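PDB 4RXT: sugar ABC transporter from Agrobacterium radiobacter, which binds arabinose and probably delivers such sugars to an ABC-type importer as its periplasmic solute-binding protein. Local coordinates for residues Ile10-Thr15 and Ser69-Lys74; Ile92-Asp97 and Ala144-Gln149. All blocks are in the same frame, centred on the assembly; numbering follows the deposited sequence.

Contact 1: residues Ile10-Thr15 and Ser69-Lys74. With ARA (alpha-L-arabinopyranose), chain B.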
# COMPACT_ATOMS: atom_id res chain seq x y z
N ILE A 10 11.50 9.78 -0.90
CA ILE A 10 11.56 8.97 -2.10
C ILE A 10 10.43 7.98 -2.03
O ILE A 10 10.41 7.08 -1.19
CB ILE A 10 12.91 8.20 -2.22
CG1 ILE A 10 14.08 9.19 -2.17
CG2 ILE A 10 12.95 7.36 -3.51
CD1 ILE A 10 15.43 8.54 -2.01
N VAL A 11 9.46 8.15 -2.91
CA VAL A 11 8.29 7.28 -2.97
C VAL A 11 8.46 6.23 -4.06
O VAL A 11 9.41 6.31 -4.85
CB VAL A 11 7.00 8.06 -3.16
CG1 VAL A 11 6.78 9.00 -1.97
CG2 VAL A 11 7.02 8.84 -4.48
N LYS A 12 7.59 5.22 -4.07
CA LYS A 12 7.71 4.15 -5.10
C LYS A 12 7.32 4.64 -6.50
O LYS A 12 7.81 4.12 -7.49
CB LYS A 12 6.82 2.95 -4.76
CG LYS A 12 7.11 2.26 -3.44
CD LYS A 12 6.36 0.96 -3.34
CE LYS A 12 6.56 0.25 -2.02
NZ LYS A 12 5.94 -1.11 -2.08
N ASP A 13 6.34 5.55 -6.60
CA ASP A 13 5.78 5.93 -7.90
C ASP A 13 5.04 7.26 -7.76
O ASP A 13 3.98 7.32 -7.15
CB ASP A 13 4.83 4.83 -8.42
CG ASP A 13 4.17 5.17 -9.80
OD1 ASP A 13 4.32 6.31 -10.31
OD2 ASP A 13 3.47 4.31 -10.37
N THR A 14 5.62 8.30 -8.33
CA THR A 14 5.05 9.66 -8.20
C THR A 14 3.73 9.88 -8.93
O THR A 14 3.08 10.88 -8.67
CB THR A 14 6.06 10.72 -8.70
OG1 THR A 14 6.35 10.48 -10.10
CG2 THR A 14 7.35 10.71 -7.86
N THR A 15 3.36 8.98 -9.83
CA THR A 15 2.11 9.06 -10.60
C THR A 15 0.90 8.42 -9.92
O THR A 15 -0.21 8.52 -10.41
CB THR A 15 2.27 8.40 -11.99
OG1 THR A 15 2.34 6.97 -11.87
CG2 THR A 15 3.53 8.91 -12.71
N SER A 69 10.20 4.92 0.84
CA SER A 69 9.32 3.73 0.76
C SER A 69 9.99 2.73 -0.18
O SER A 69 9.81 2.81 -1.36
CB SER A 69 7.92 4.10 0.24
OG SER A 69 8.03 4.62 -1.06
N PRO A 70 10.75 1.77 0.38
CA PRO A 70 11.47 0.85 -0.49
C PRO A 70 10.54 0.07 -1.41
O PRO A 70 9.62 -0.59 -0.96
CB PRO A 70 12.19 -0.09 0.47
CG PRO A 70 12.25 0.64 1.77
CD PRO A 70 11.04 1.54 1.80
N THR A 71 10.84 0.10 -2.71
CA THR A 71 9.93 -0.47 -3.67
C THR A 71 9.94 -2.00 -3.75
O THR A 71 8.93 -2.62 -4.03
CB THR A 71 10.06 0.22 -5.04
OG1 THR A 71 8.85 -0.01 -5.78
CG2 THR A 71 11.28 -0.28 -5.77
N GLU A 72 11.08 -2.62 -3.45
CA GLU A 72 11.22 -4.07 -3.53
C GLU A 72 12.08 -4.42 -2.30
O GLU A 72 13.08 -3.75 -2.01
CB GLU A 72 11.91 -4.45 -4.88
CG GLU A 72 11.61 -5.84 -5.47
CD GLU A 72 12.56 -6.96 -5.06
OE1 GLU A 72 13.58 -6.72 -4.40
OE2 GLU A 72 12.28 -8.12 -5.41
N PHE A 73 11.68 -5.46 -1.57
CA PHE A 73 12.26 -5.81 -0.28
C PHE A 73 13.75 -6.20 -0.35
O PHE A 73 14.58 -5.63 0.35
CB PHE A 73 11.45 -6.97 0.36
CG PHE A 73 11.98 -7.44 1.67
CD1 PHE A 73 11.60 -6.84 2.84
CD2 PHE A 73 12.86 -8.53 1.72
CE1 PHE A 73 12.11 -7.27 4.07
CE2 PHE A 73 13.38 -8.96 2.94
CZ PHE A 73 13.00 -8.34 4.12
N LYS A 74 14.05 -7.20 -1.17
CA LYS A 74 15.43 -7.68 -1.25
C LYS A 74 16.34 -6.66 -1.93
O LYS A 74 17.40 -6.30 -1.41
CB LYS A 74 15.53 -9.03 -1.99
CG LYS A 74 16.86 -9.78 -1.85
CD LYS A 74 16.62 -11.29 -1.98
CE LYS A 74 17.79 -12.15 -1.53
NZ LYS A 74 17.89 -13.44 -2.30
C1 ARA B . -0.25 0.92 -1.41
C2 ARA B . 0.90 0.13 -0.76
C3 ARA B . 2.20 0.45 -1.47
C4 ARA B . 2.08 0.25 -2.99
C5 ARA B . 0.67 0.14 -3.41
O1 ARA B . -1.24 0.00 -0.96
O2 ARA B . 1.04 0.49 0.63
O3 ARA B . 3.25 -0.33 -0.87
O4 ARA B . 2.57 -1.02 -3.43
O5 ARA B . -0.22 1.11 -2.82
O HOH W 1 5.75 -2.11 -4.58
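The carbonyl oxygen of Ile10 is met twice by Ser69, at the ends of two neighbouring parallel strands of the N-terminal lobe, one of the two alpha/beta lobes of this periplasmic sugar-binding fold. Ser69 N gives the strong bond, 3.0 Å to Ile10 O, nearly straight at 169° and running along the C=O axis. Ser69 OG adds a weak one to Ile10 O. This hydroxyl sits between the backbone N and the carbonyl carbon of its own residue (chi1 62°), which brings OG within 3.3 Å of Val11 CA. Ile10 packs on helix 48-60, and Val11 on helix 17-33.

Beyond the strand, Lys12 reaches past the 69-74 loop to the sugar. Its chain is extended from CG to NZ, which carries the ammonium group past Thr71 and Pro70. Lys12 CD lies 3.6 Å from Thr71 OG1, and the two side chains cross obliquely. Thr71 OG1 itself bonds to the backbone O of Glu45. Lys12 CE is 3.3 Å from Pro70 O, so the loop lines the path of the chain. Lys12 NZ donates to O3 of the bound arabinose at 3.1 Å. Asp93 OD2 forms a long, weak ion pair with Lys12 NZ, and Ser94 OG a weak hydrogen bond. Water 1 accepts from Lys12 NZ at 2.7 Å.

Contact 2: residues Ile92-Asp97 and Ala144-Gln149. With ARA (alpha-L-arabinopyranose), chain B.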
# COMPACT_ATOMS: atom_id res chain seq x y z
N ILE A 92 9.28 4.08 5.31
CA ILE A 92 7.82 4.08 5.37
C ILE A 92 7.23 2.98 4.48
O ILE A 92 7.86 2.54 3.49
CB ILE A 92 7.19 5.46 5.04
CG1 ILE A 92 7.52 5.90 3.62
CG2 ILE A 92 7.64 6.50 6.06
CD1 ILE A 92 6.65 7.07 3.14
N ASP A 93 6.03 2.54 4.85
CA ASP A 93 5.12 1.77 3.98
C ASP A 93 5.44 0.30 3.71
O ASP A 93 4.52 -0.51 3.69
CB ASP A 93 4.83 2.54 2.67
CG ASP A 93 3.85 1.80 1.76
OD1 ASP A 93 2.63 1.95 1.99
OD2 ASP A 93 4.32 1.05 0.87
N SER A 94 6.71 -0.03 3.44
CA SER A 94 7.03 -1.29 2.79
C SER A 94 8.48 -1.61 3.15
O SER A 94 9.34 -0.78 3.01
CB SER A 94 6.87 -1.16 1.26
OG SER A 94 6.95 -2.39 0.57
N GLY A 95 8.73 -2.81 3.64
CA GLY A 95 10.04 -3.13 4.22
C GLY A 95 11.14 -3.38 3.21
O GLY A 95 10.91 -3.54 2.01
N ALA A 96 12.37 -3.37 3.73
CA ALA A 96 13.53 -3.73 2.94
C ALA A 96 14.43 -4.63 3.78
O ALA A 96 14.40 -4.63 5.05
CB ALA A 96 14.31 -2.51 2.44
N ASP A 97 15.25 -5.37 3.08
CA ASP A 97 16.24 -6.29 3.73
C ASP A 97 17.46 -5.54 4.33
O ASP A 97 18.61 -5.74 3.91
CB ASP A 97 16.70 -7.34 2.73
CG ASP A 97 17.42 -8.50 3.38
OD1 ASP A 97 17.23 -8.76 4.59
OD2 ASP A 97 18.18 -9.17 2.65
N ALA A 144 7.52 -7.02 -3.29
CA ALA A 144 7.31 -5.84 -2.45
C ALA A 144 7.08 -6.26 -1.01
O ALA A 144 6.32 -7.17 -0.76
CB ALA A 144 6.12 -4.98 -2.94
N GLY A 145 7.69 -5.59 -0.07
CA GLY A 145 7.52 -5.95 1.33
C GLY A 145 6.05 -5.88 1.77
O GLY A 145 5.50 -6.80 2.35
N SER A 146 5.42 -4.73 1.50
CA SER A 146 4.03 -4.51 1.94
C SER A 146 3.11 -5.59 1.32
O SER A 146 2.28 -6.21 2.02
CB SER A 146 3.55 -3.10 1.57
OG SER A 146 3.72 -2.92 0.19
N LEU A 147 3.24 -5.78 0.02
CA LEU A 147 2.30 -6.67 -0.70
C LEU A 147 2.48 -8.16 -0.35
O LEU A 147 1.50 -8.92 -0.28
CB LEU A 147 2.40 -6.47 -2.21
CG LEU A 147 2.26 -5.01 -2.68
CD1 LEU A 147 2.30 -4.95 -4.21
CD2 LEU A 147 1.03 -4.28 -2.12
N GLU A 148 3.74 -8.57 -0.20
CA GLU A 148 4.00 -9.97 0.20
C GLU A 148 3.43 -10.27 1.60
O GLU A 148 2.88 -11.36 1.87
CB GLU A 148 5.47 -10.31 0.10
CG GLU A 148 5.98 -10.27 -1.33
CD GLU A 148 5.26 -11.21 -2.32
OE1 GLU A 148 4.74 -12.29 -1.92
OE2 GLU A 148 5.26 -10.89 -3.53
N GLN A 149 3.53 -9.30 2.49
CA GLN A 149 2.93 -9.46 3.82
C GLN A 149 1.39 -9.53 3.78
O GLN A 149 0.78 -10.30 4.49
CB GLN A 149 3.40 -8.40 4.79
CG GLN A 149 4.86 -8.59 5.13
CD GLN A 149 5.36 -7.58 6.11
OE1 GLN A 149 4.99 -6.43 6.04
NE2 GLN A 149 6.22 -7.99 7.03
C1 ARA B . -0.25 0.92 -1.41
C2 ARA B . 0.90 0.13 -0.76
C3 ARA B . 2.20 0.45 -1.47
C4 ARA B . 2.08 0.25 -2.99
C5 ARA B . 0.67 0.14 -3.41
O1 ARA B . -1.24 0.00 -0.96
O2 ARA B . 1.04 0.49 0.63
O3 ARA B . 3.25 -0.33 -0.87
O4 ARA B . 2.57 -1.02 -3.43
O5 ARA B . -0.22 1.11 -2.82
O HOH W 2 9.45 -3.27 -0.15
O HOH W 3 6.54 -4.58 4.63
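The first turn of helix 145-161 meets the loop after strand 89-92 through Ser146 and Ser94, across the cleft between the two lobes of this periplasmic binding protein. Ala144 is the N-cap of the helix. Ser146 N, an amide of the first turn, donates to Ser94 OG at 2.9 Å and 162°. Ser94 OG lies anti to its own backbone N (chi1 -170°), and that rotation turns it to the helix end. Gly145 lies against the loop with its CA 4.1 Å from Gly95 N, where a beta carbon would clash.

The sugar joins the same two segments. Asp93 takes two sugar hydroxyls, one on each carboxylate oxygen. ARA O2 donates to Asp93 OD1 at 2.6 Å, and ARA O3 donates to Asp93 OD2 at a very short 2.5 Å. Ser146 OG donates to the same O3 at 2.8 Å. O3 is therefore held from both lobes, as expected of a closed, loaded cleft. Tyr18, another residue of the sugar pocket, also bonds to Asp93 OD1 through its OH. Asp93 has a positive phi of 75°, and Ser94 N bonds back to Ile92 O, consistent with a classic gamma turn that bends the chain at the sugar.

Two waters complete the join. Water 2 accepts from Ser94 OG at 2.7 Å and from Gly145 N, and donates to Gly95 O. It thus ties a second amide of the helix start to the loop. Further along the helix, water 3 accepts from Gly95 N and donates to Gln149 OE1 at 2.8 Å.

The centres of contacts 1 and 2 lie about 9 Å apart. They come in series along the chain: contact 1 closes before contact 2 opens. Segments 10-15, 69-74 and 92-97 lie at the C-terminal ends of strands 9-11, 66-68 and 89-92, neighbours in one parallel sheet. Segment 144-149 follows strand 133-139 of the other sheet. Contact 1 therefore lies within one lobe, while contact 2 bridges the two. They meet directly: Phe73 O lies 2.8 Å from Asp97 N, Pro70 CD packs on Ser94 O, and Lys12 NZ lies 3.1 Å from Ser94 OG, a probable hydrogen bond. Both contacts converge on arabinose O3 in the closed cleft.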